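3-polyprenyl-4-hydroxybenzoate decarboxylase and related decarboxylases (Pelotomaculum thermopropionicum, PDB 6H6X) is the prenylated-FMN-dependent UbiD-class enzyme HmfF, which interconverts 2-furoic acid and 2,5-furandicarboxylic acid by reversible (de)carboxylation. Local coordinates at residues E76-A84 with I302-R313; A127-L136 with V148-T156. The protein carries 8 engineered substitutions. All coordinates share one frame; numbering follows the deposited sequence.

From the N terminus the chain passes several short helices and strands before helix 75-87, whose residues 76-84 form half of contact 1. It then enters the Rift-related, FMN-binding domain, where strands 130-139 and 146-157 turn back on each other; contact 2 closes this short hairpin with only 11 residues between its segments. More than two hundred residues after helix 75-87, helix 294-315 returns to that helix and completes contact 1, so the long loop wholly encloses the short one. Contact 1 ties N-terminal to C-terminal family regions, whereas contact 2 belongs to the cofactor-binding sheet. Their centres lie about 27 Å apart on opposite sides of the chain's centre, and they do not touch.

Contact 1: residues E76-A84 with I302-R313; sequences EGMLEKLAA and IAREAVLLQTVR
A knob-into-hole crossing, L79 seated among I302, E305, A306 and L309, joins helix 75-87 of the N-terminal region to helix 294-315, whose residues 302-313 belong to the C-terminal family region. The short helical segments run almost perpendicular (86°), their axes 8.8 Å apart at closest approach. L79 has CG opposite its carbonyl carbon (chi1 -57°), which sends CD2 in between I302 and E305, 3.9 Å from E305 CB, while its CB rests 4.0 Å from L309 CD2. The small side chain of A306 is consistent with the close approach: its CB lies 3.7 Å from the carbonyl O of L79. One turn further along, L82 presses its CD2 branch on the other helix, 3.8 Å from A303 CA and near A306 CB and I302 CG2. M78 crosses I302 at about a right angle, with SD 4.1 Å from I302 CD1; F67 of helix 64-70 touches both side chains. The carboxylate of E305 is held from elsewhere, OE2 accepting a hydrogen bond from L324 N, and its CB and OE1 both meet L79 CD2 from the same side. The interface is thus apolar through its middle and polar along one margin. There A83 CB sits nearly equidistant from CD, OE1 and NE2 of the Q310 amide, 3.8 Å from CD. One turn before A83, E80 bends at its second torsion; R313, three residues on from Q310, bends at its third, and they cross roughly at right angles. Their carboxylate and guanidinium planes are 25° apart, and a salt bridge of 3.0 Å joins E80 OE1 to R313 NH2.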
loop_
_atom_site.group_PDB
_atom_site.type_symbol
_atom_site.label_atom_id
_atom_site.label_comp_id
_atom_site.label_asym_id
_atom_site.label_seq_id
_atom_site.Cartn_x
_atom_site.Cartn_y
_atom_site.Cartn_z
ATOM N N GLU B 76 11.575 -4.498 17.622
ATOM C CA GLU B 76 11.731 -3.238 18.334
ATOM C C GLU B 76 13.179 -2.909 18.594
ATOM O O GLU B 76 13.523 -1.741 18.618
ATOM C CB GLU B 76 10.969 -3.240 19.680
ATOM C CG GLU B 76 9.438 -3.195 19.567
ATOM C CD GLU B 76 8.777 -4.542 19.220
ATOM O OE1 GLU B 76 9.344 -5.613 19.556
ATOM O OE2 GLU B 76 7.677 -4.537 18.594
ATOM N N GLY B 77 14.032 -3.910 18.791
ATOM C CA GLY B 77 15.444 -3.647 19.132
ATOM C C GLY B 77 16.450 -3.820 17.990
ATOM O O GLY B 77 17.639 -3.540 18.159
ATOM N N MET B 78 15.970 -4.288 16.842
ATOM C CA MET B 78 16.805 -4.636 15.661
ATOM C C MET B 78 17.789 -3.550 15.290
ATOM O O MET B 78 19.018 -3.810 15.202
ATOM C CB MET B 78 15.855 -4.947 14.503
ATOM C CG MET B 78 16.472 -5.148 13.115
ATOM S SD MET B 78 15.369 -6.018 11.974
ATOM C CE MET B 78 13.889 -5.088 12.354
ATOM N N LEU B 79 17.307 -2.315 15.125
ATOM C CA LEU B 79 18.183 -1.276 14.621
ATOM C C LEU B 79 19.302 -0.931 15.579
ATOM O O LEU B 79 20.457 -0.674 15.158
ATOM C CB LEU B 79 17.405 -0.038 14.184
ATOM C CG LEU B 79 16.316 -0.263 13.112
ATOM C CD1 LEU B 79 15.575 1.028 12.783
ATOM C CD2 LEU B 79 16.887 -0.903 11.837
ATOM N N GLU B 80 18.956 -0.920 16.868
ATOM C CA GLU B 80 19.925 -0.617 17.928
ATOM C C GLU B 80 20.870 -1.797 18.075
ATOM O O GLU B 80 22.069 -1.605 18.186
ATOM C CB GLU B 80 19.244 -0.283 19.287
ATOM C CG GLU B 80 18.617 1.135 19.360
ATOM C CD GLU B 80 17.105 1.184 19.023
ATOM O OE1 GLU B 80 16.432 2.152 19.432
ATOM O OE2 GLU B 80 16.543 0.242 18.381
ATOM N N LYS B 81 20.369 -3.028 18.019
ATOM C CA LYS B 81 21.308 -4.168 18.041
ATOM C C LYS B 81 22.317 -4.098 16.882
ATOM O O LYS B 81 23.503 -4.332 17.077
ATOM C CB LYS B 81 20.597 -5.522 18.074
ATOM C CG LYS B 81 21.422 -6.556 18.843
ATOM C CD LYS B 81 21.293 -7.992 18.347
ATOM C CE LYS B 81 21.876 -9.001 19.338
ATOM N NZ LYS B 81 23.263 -8.637 19.739
ATOM N N LEU B 82 21.855 -3.707 15.680
ATOM C CA LEU B 82 22.764 -3.621 14.523
ATOM C C LEU B 82 23.800 -2.520 14.731
ATOM O O LEU B 82 24.982 -2.750 14.509
ATOM C CB LEU B 82 22.013 -3.477 13.187
ATOM C CG LEU B 82 22.864 -3.513 11.902
ATOM C CD1 LEU B 82 23.800 -4.723 11.826
ATOM C CD2 LEU B 82 21.954 -3.486 10.675
ATOM N N ALA B 83 23.378 -1.355 15.211
ATOM C CA ALA B 83 24.340 -0.240 15.445
ATOM C C ALA B 83 25.383 -0.547 16.562
ATOM O O ALA B 83 26.570 -0.182 16.471
ATOM C CB ALA B 83 23.577 1.042 15.774
ATOM N N ALA B 84 24.919 -1.243 17.590
ATOM C CA ALA B 84 25.804 -1.777 18.654
ATOM C C ALA B 84 26.857 -2.751 18.100
ATOM O O ALA B 84 28.046 -2.678 18.488
ATOM C CB ALA B 84 24.976 -2.486 19.752
ATOM N N ILE B 302 17.845 -2.516 6.004
ATOM C CA ILE B 302 17.985 -2.582 7.462
ATOM C C ILE B 302 19.282 -1.981 7.895
ATOM O O ILE B 302 19.302 -1.197 8.847
ATOM C CB ILE B 302 17.807 -4.016 7.968
ATOM C CG1 ILE B 302 16.346 -4.385 7.766
ATOM C CG2 ILE B 302 18.146 -4.122 9.449
ATOM C CD1 ILE B 302 16.074 -5.844 7.942
ATOM N N ALA B 303 20.352 -2.267 7.161
ATOM C CA ALA B 303 21.637 -1.616 7.428
ATOM C C ALA B 303 21.586 -0.109 7.269
ATOM O O ALA B 303 22.123 0.637 8.115
ATOM C CB ALA B 303 22.729 -2.191 6.539
ATOM N N ARG B 304 20.940 0.355 6.207
ATOM C CA ARG B 304 20.818 1.829 6.004
ATOM C C ARG B 304 19.877 2.424 7.068
ATOM O O ARG B 304 20.103 3.486 7.533
ATOM C CB ARG B 304 20.416 2.187 4.592
ATOM C CG ARG B 304 21.465 1.796 3.513
ATOM C CD ARG B 304 21.112 2.154 2.058
ATOM N NE ARG B 304 20.079 1.334 1.498
ATOM C CZ ARG B 304 20.264 0.152 0.862
ATOM N NH1 ARG B 304 21.454 -0.354 0.740
ATOM N NH2 ARG B 304 19.217 -0.545 0.357
ATOM N N GLU B 305 18.824 1.722 7.455
ATOM C CA GLU B 305 17.940 2.203 8.503
ATOM C C GLU B 305 18.659 2.371 9.848
ATOM O O GLU B 305 18.416 3.320 10.556
ATOM C CB GLU B 305 16.745 1.303 8.682
ATOM C CG GLU B 305 15.669 1.453 7.640
ATOM C CD GLU B 305 14.521 0.434 7.787
ATOM O OE1 GLU B 305 14.489 -0.347 8.778
ATOM O OE2 GLU B 305 13.608 0.420 6.919
ATOM N N ALA B 306 19.548 1.458 10.204
ATOM C CA ALA B 306 20.287 1.579 11.468
ATOM C C ALA B 306 21.097 2.847 11.509
ATOM O O ALA B 306 21.111 3.527 12.509
ATOM C CB ALA B 306 21.201 0.399 11.680
ATOM N N VAL B 307 21.785 3.134 10.421
ATOM C CA VAL B 307 22.550 4.363 10.270
ATOM C C VAL B 307 21.670 5.592 10.246
ATOM O O VAL B 307 22.013 6.577 10.864
ATOM C CB VAL B 307 23.423 4.340 8.995
ATOM C CG1 VAL B 307 23.967 5.731 8.628
ATOM C CG2 VAL B 307 24.578 3.354 9.195
ATOM N N LEU B 308 20.539 5.532 9.536
ATOM C CA LEU B 308 19.596 6.604 9.503
ATOM C C LEU B 308 19.020 6.939 10.917
ATOM O O LEU B 308 18.913 8.128 11.277
ATOM C CB LEU B 308 18.467 6.303 8.525
ATOM C CG LEU B 308 17.259 7.250 8.511
ATOM C CD1 LEU B 308 17.696 8.587 7.924
ATOM C CD2 LEU B 308 16.111 6.662 7.667
ATOM N N LEU B 309 18.616 5.921 11.683
ATOM C CA LEU B 309 18.126 6.135 13.054
ATOM C C LEU B 309 19.130 6.888 13.896
ATOM O O LEU B 309 18.764 7.860 14.575
ATOM C CB LEU B 309 17.801 4.833 13.777
ATOM C CG LEU B 309 17.136 4.960 15.162
ATOM C CD1 LEU B 309 15.842 5.790 15.120
ATOM C CD2 LEU B 309 16.817 3.569 15.692
ATOM N N GLN B 310 20.386 6.442 13.865
ATOM C CA GLN B 310 21.460 7.111 14.618
ATOM C C GLN B 310 21.643 8.565 14.205
ATOM O O GLN B 310 21.659 9.448 15.070
ATOM C CB GLN B 310 22.823 6.416 14.465
ATOM C CG GLN B 310 23.108 5.355 15.506
ATOM C CD GLN B 310 24.445 4.669 15.264
ATOM O OE1 GLN B 310 24.811 4.370 14.110
ATOM N NE2 GLN B 310 25.192 4.416 16.351
ATOM N N THR B 311 21.795 8.816 12.911
ATOM C CA THR B 311 22.001 10.180 12.441
ATOM C C THR B 311 20.865 11.128 12.824
ATOM O O THR B 311 21.108 12.258 13.216
ATOM C CB THR B 311 22.105 10.259 10.918
ATOM O OG1 THR B 311 22.940 9.212 10.434
ATOM C CG2 THR B 311 22.693 11.647 10.502
ATOM N N VAL B 312 19.635 10.645 12.693
ATOM C CA VAL B 312 18.499 11.431 13.028
ATOM C C VAL B 312 18.426 11.637 14.542
ATOM O O VAL B 312 18.113 12.730 14.963
ATOM C CB VAL B 312 17.209 10.811 12.471
ATOM C CG1 VAL B 312 15.983 11.553 12.952
ATOM C CG2 VAL B 312 17.225 10.848 10.941
ATOM N N ARG B 313 18.699 10.597 15.338
ATOM C CA ARG B 313 18.661 10.699 16.815
ATOM C C ARG B 313 19.661 11.755 17.377
ATOM O O ARG B 313 19.309 12.475 18.298
ATOM C CB ARG B 313 18.884 9.350 17.484
ATOM C CG ARG B 313 18.309 9.265 18.908
ATOM C CD ARG B 313 18.829 8.074 19.715
ATOM N NE ARG B 313 18.406 6.753 19.200
ATOM C CZ ARG B 313 17.175 6.248 19.295
ATOM N NH1 ARG B 313 16.184 6.944 19.881
ATOM N NH2 ARG B 313 16.923 5.029 18.799
#

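Contact 2: residues A127-L136 with V148-T156; sequences AGPYITAAIL and VSIHRLQVT. With K (potassium ion), chain G; 4LU (1-deoxy-5-O-phosphono-1-(3,3,4,5-tetramethyl-9,11-dioxo-2,3,8,9,10,11-hexahydro-7H-quinolino[1,8-fg]pteridin-12-ium-7-y l)-D-ribitol), chain I.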
loop_
_atom_site.group_PDB
_atom_site.type_symbol
_atom_site.label_atom_id
_atom_site.label_comp_id
_atom_site.label_asym_id
_atom_site.label_seq_id
_atom_site.Cartn_x
_atom_site.Cartn_y
_atom_site.Cartn_z
ATOM N N ALA B 127 22.758 -10.615 -19.018
ATOM C CA ALA B 127 23.772 -11.171 -19.922
ATOM C C ALA B 127 24.038 -12.673 -19.814
ATOM O O ALA B 127 24.507 -13.279 -20.766
ATOM C CB ALA B 127 25.075 -10.437 -19.730
ATOM N N GLY B 128 23.769 -13.260 -18.656
ATOM C CA GLY B 128 23.903 -14.695 -18.473
ATOM C C GLY B 128 23.630 -15.043 -17.009
ATOM O O GLY B 128 23.000 -14.267 -16.291
ATOM N N PRO B 129 24.118 -16.199 -16.547
ATOM C CA PRO B 129 23.962 -16.565 -15.146
ATOM C C PRO B 129 24.759 -15.629 -14.231
ATOM O O PRO B 129 25.848 -15.194 -14.597
ATOM C CB PRO B 129 24.531 -17.964 -15.089
ATOM C CG PRO B 129 24.547 -18.459 -16.506
ATOM C CD PRO B 129 24.861 -17.224 -17.295
ATOM N N TYR B 130 24.180 -15.280 -13.081
ATOM C CA TYR B 130 24.834 -14.406 -12.109
ATOM C C TYR B 130 24.835 -15.010 -10.740
ATOM O O TYR B 130 23.834 -15.572 -10.308
ATOM C CB TYR B 130 24.119 -13.067 -12.018
ATOM C CG TYR B 130 24.668 -12.026 -12.948
ATOM C CD1 TYR B 130 24.269 -11.975 -14.254
ATOM C CD2 TYR B 130 25.555 -11.065 -12.500
ATOM C CE1 TYR B 130 24.755 -11.012 -15.122
ATOM C CE2 TYR B 130 26.044 -10.110 -13.347
ATOM C CZ TYR B 130 25.626 -10.105 -14.675
ATOM O OH TYR B 130 26.071 -9.166 -15.547
ATOM N N ILE B 131 25.969 -14.884 -10.064
ATOM C CA ILE B 131 26.091 -15.213 -8.636
ATOM C C ILE B 131 25.712 -13.933 -7.912
ATOM O O ILE B 131 26.368 -12.925 -8.100
ATOM C CB ILE B 131 27.541 -15.628 -8.281
ATOM C CG1 ILE B 131 27.926 -16.892 -9.075
ATOM C CG2 ILE B 131 27.702 -15.853 -6.787
ATOM C CD1 ILE B 131 29.359 -17.310 -8.873
ATOM N N THR B 132 24.646 -13.983 -7.113
ATOM C CA THR B 132 24.090 -12.794 -6.473
ATOM C C THR B 132 24.140 -12.815 -4.950
ATOM O O THR B 132 23.807 -11.815 -4.363
ATOM C CB THR B 132 22.633 -12.583 -6.865
ATOM O OG1 THR B 132 21.908 -13.783 -6.600
ATOM C CG2 THR B 132 22.540 -12.304 -8.359
ATOM N N ALA B 133 24.533 -13.927 -4.331
ATOM C CA ALA B 133 24.506 -14.029 -2.881
ATOM C C ALA B 133 25.835 -14.372 -2.218
ATOM O O ALA B 133 25.866 -14.909 -1.115
ATOM C CB ALA B 133 23.446 -15.012 -2.458
ATOM N N ALA B 134 26.918 -14.035 -2.869
ATOM C CA ALA B 134 28.237 -14.366 -2.393
ATOM C C ALA B 134 28.763 -13.188 -1.629
ATOM O O ALA B 134 28.774 -12.081 -2.149
ATOM C CB ALA B 134 29.189 -14.657 -3.541
ATOM N N ILE B 135 29.219 -13.432 -0.398
ATOM C CA ILE B 135 30.026 -12.450 0.297
ATOM C C ILE B 135 31.462 -12.526 -0.221
ATOM O O ILE B 135 32.005 -13.600 -0.401
ATOM C CB ILE B 135 29.943 -12.560 1.824
ATOM C CG1 ILE B 135 30.558 -13.859 2.372
ATOM C CG2 ILE B 135 28.508 -12.414 2.268
ATOM C CD1 ILE B 135 30.620 -13.881 3.907
ATOM N N LEU B 136 32.050 -11.377 -0.503
ATOM C CA LEU B 136 33.380 -11.272 -1.071
ATOM C C LEU B 136 34.306 -10.762 0.040
ATOM O O LEU B 136 34.145 -9.641 0.496
ATOM C CB LEU B 136 33.395 -10.294 -2.232
ATOM C CG LEU B 136 34.669 -10.294 -3.087
ATOM C CD1 LEU B 136 34.341 -9.813 -4.493
ATOM C CD2 LEU B 136 35.781 -9.470 -2.475
ATOM N N VAL B 148 34.383 -7.092 3.838
ATOM C CA VAL B 148 33.403 -7.956 3.227
ATOM C C VAL B 148 32.352 -7.068 2.519
ATOM O O VAL B 148 31.896 -6.093 3.075
ATOM C CB VAL B 148 32.716 -8.804 4.291
ATOM C CG1 VAL B 148 31.771 -9.821 3.674
ATOM C CG2 VAL B 148 33.766 -9.435 5.218
ATOM N N SER B 149 31.985 -7.440 1.304
ATOM C CA SER B 149 30.892 -6.814 0.557
ATOM C C SER B 149 30.259 -7.838 -0.400
ATOM O O SER B 149 30.813 -8.922 -0.627
ATOM C CB SER B 149 31.436 -5.601 -0.252
ATOM O OG SER B 149 32.693 -5.902 -0.854
ATOM N N ILE B 150 29.106 -7.480 -0.967
ATOM C CA ILE B 150 28.433 -8.363 -1.913
ATOM C C ILE B 150 28.436 -7.687 -3.275
ATOM O O ILE B 150 27.979 -6.550 -3.412
ATOM C CB ILE B 150 26.980 -8.661 -1.475
ATOM C CG1 ILE B 150 26.992 -9.474 -0.192
ATOM C CG2 ILE B 150 26.216 -9.419 -2.584
ATOM C CD1 ILE B 150 25.598 -9.843 0.306
ATOM N N HIS B 151 28.902 -8.418 -4.275
ATOM C CA HIS B 151 29.005 -7.949 -5.684
ATOM C C HIS B 151 28.356 -8.980 -6.581
ATOM O O HIS B 151 28.474 -10.201 -6.344
ATOM C CB HIS B 151 30.482 -7.747 -6.084
ATOM C CG HIS B 151 31.193 -6.810 -5.167
ATOM N ND1 HIS B 151 31.307 -5.465 -5.424
ATOM C CD2 HIS B 151 31.700 -6.999 -3.927
ATOM C CE1 HIS B 151 31.893 -4.869 -4.395
ATOM N NE2 HIS B 151 32.129 -5.778 -3.468
ATOM N N ARG B 152 27.617 -8.508 -7.586
ATOM C CA ARG B 152 27.163 -9.404 -8.630
ATOM C C ARG B 152 28.376 -9.920 -9.413
ATOM O O ARG B 152 29.329 -9.186 -9.652
ATOM C CB ARG B 152 26.145 -8.734 -9.529
ATOM C CG ARG B 152 26.712 -7.730 -10.504
ATOM C CD ARG B 152 25.597 -6.997 -11.225
ATOM N NE ARG B 152 26.127 -6.233 -12.351
ATOM C CZ ARG B 152 25.695 -5.047 -12.788
ATOM N NH1 ARG B 152 24.688 -4.380 -12.201
ATOM N NH2 ARG B 152 26.305 -4.506 -13.832
ATOM N N LEU B 153 28.347 -11.203 -9.738
ATOM C CA LEU B 153 29.412 -11.843 -10.463
ATOM C C LEU B 153 28.802 -12.539 -11.690
ATOM O O LEU B 153 27.950 -13.417 -11.570
ATOM C CB LEU B 153 30.096 -12.856 -9.560
ATOM C CG LEU B 153 30.686 -12.218 -8.319
ATOM C CD1 LEU B 153 30.697 -13.169 -7.168
ATOM C CD2 LEU B 153 32.077 -11.742 -8.626
ATOM N N GLN B 154 29.179 -12.088 -12.877
ATOM C CA GLN B 154 28.713 -12.706 -14.112
ATOM C C GLN B 154 29.582 -13.922 -14.397
ATOM O O GLN B 154 30.805 -13.831 -14.402
ATOM C CB GLN B 154 28.793 -11.719 -15.296
ATOM C CG GLN B 154 28.052 -12.224 -16.550
ATOM C CD GLN B 154 28.213 -11.331 -17.756
ATOM O OE1 GLN B 154 28.461 -10.123 -17.639
ATOM N NE2 GLN B 154 28.048 -11.930 -18.937
ATOM N N VAL B 155 28.967 -15.062 -14.635
ATOM C CA VAL B 155 29.719 -16.243 -15.025
ATOM C C VAL B 155 30.048 -16.084 -16.506
ATOM O O VAL B 155 29.162 -16.129 -17.342
ATOM C CB VAL B 155 28.918 -17.517 -14.773
ATOM C CG1 VAL B 155 29.735 -18.767 -15.131
ATOM C CG2 VAL B 155 28.482 -17.558 -13.329
ATOM N N THR B 156 31.311 -15.810 -16.810
ATOM C CA THR B 156 31.740 -15.578 -18.188
ATOM C C THR B 156 32.564 -16.744 -18.791
ATOM O O THR B 156 32.757 -16.782 -19.995
ATOM C CB THR B 156 32.543 -14.285 -18.304
ATOM O OG1 THR B 156 33.679 -14.379 -17.460
ATOM C CG2 THR B 156 31.705 -13.060 -17.905
HETATM K K K G . 30.426 -3.710 3.589
HETATM C C9 4LU I . 24.439 -5.766 -2.181
HETATM C C8 4LU I . 23.495 -6.834 -2.113
HETATM C C7 4LU I . 23.094 -7.556 -3.242
HETATM C C10 4LU I . 26.727 -4.089 -4.649
HETATM C C6 4LU I . 23.499 -7.018 -4.603
HETATM N N3 4LU I . 28.586 -4.110 -6.731
HETATM C C2 4LU I . 28.800 -3.331 -5.622
HETATM C C13 4LU I . 22.033 -8.630 -6.238
HETATM C C5 4LU I . 23.187 -7.685 -5.974
HETATM C C1 4LU I . 24.429 -5.856 -7.055
HETATM O O2 4LU I . 29.855 -2.627 -5.545
HETATM N N1 4LU I . 27.893 -3.333 -4.599
HETATM C C4 4LU I . 27.475 -4.891 -6.877
HETATM O O4 4LU I . 27.325 -5.604 -7.902
HETATM C C4A 4LU I . 26.449 -4.899 -5.776
HETATM N N5 4LU I . 25.271 -5.716 -5.821
HETATM C C3 4LU I . 23.788 -7.033 -7.171
HETATM C C12 4LU I . 24.275 -8.798 -5.958
HETATM C C5A 4LU I . 24.590 -6.039 -4.616
HETATM C C7M 4LU I . 22.071 -8.685 -3.120
HETATM C C8M 4LU I . 23.014 -7.169 -0.727
HETATM C C9A 4LU I . 24.988 -5.291 -3.391
HETATM N N10 4LU I . 25.812 -4.114 -3.565
HETATM C "C1'" 4LU I . 26.104 -3.218 -2.447
HETATM C "C2'" 4LU I . 27.326 -3.554 -1.562
HETATM O "O2'" 4LU I . 27.424 -4.941 -1.221
HETATM C "C3'" 4LU I . 27.182 -2.776 -0.264
HETATM O "O3'" 4LU I . 26.904 -1.405 -0.560
HETATM C "C4'" 4LU I . 28.408 -2.933 0.642
HETATM O "O4'" 4LU I . 28.160 -2.606 2.042
HETATM C "C5'" 4LU I . 29.629 -2.128 0.230
HETATM O "O5'" 4LU I . 30.554 -2.504 1.273
HETATM P P 4LU I . 31.893 -1.652 1.627
HETATM O O2P 4LU I . 32.711 -2.496 2.622
HETATM O O3P 4LU I . 32.672 -1.520 0.287
HETATM O O1P 4LU I . 31.363 -0.359 2.250
HETATM O O HOH W 1 27.330 -12.379 -5.400
HETATM O O HOH W 2 30.310 -10.980 -4.113
HETATM O O HOH W 3 35.179 -6.699 0.229
#
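Y130 and I131 pair antiparallel with Q154 and L153, and L136 with S149, I131 N reaching L153 O at 2.9 Å and L136 N reaching S149 O at 2.8 Å. Between these two runs the strands part, and water bridges them: one molecule donates to I131 O and H151 O and accepts from A134 N, a second donates to A134 O and accepts from H151 N. Q154, with CG opposite its backbone N (chi1 -168°), lays CB over one face of the Y130 ring in a CH-pi contact, 4.0 Å from the centroid and 28° off the normal. R152 CG comes within 3.8 Å of Y130 CE2, and the ring's OH is hydrogen-bonded to E254, which also salt-bridges R152. With an alanine in place of Y130, Q154 CB would probably be left without its CH-pi partner, the R152 chain less confined and E254 short of a hydrogen-bond partner. This hairpin of the Rift-related domain carries one wall of the prenylated-FMN pocket. Its backbone grips the cofactor, I150 N donating to O2' at 3.1 Å and R152 N to O4 at 2.9 Å (166°), while I150 CG2 packs against C7. V148 O binds potassium at 2.9 Å, together with cofactor O4', O5' and O2P and with S200, A202 and E210. S149 OG and H151 NE2 share a hydrogen bond of 2.7 Å in the plane of the imidazole, and L136 CD1 touches H151 CD2.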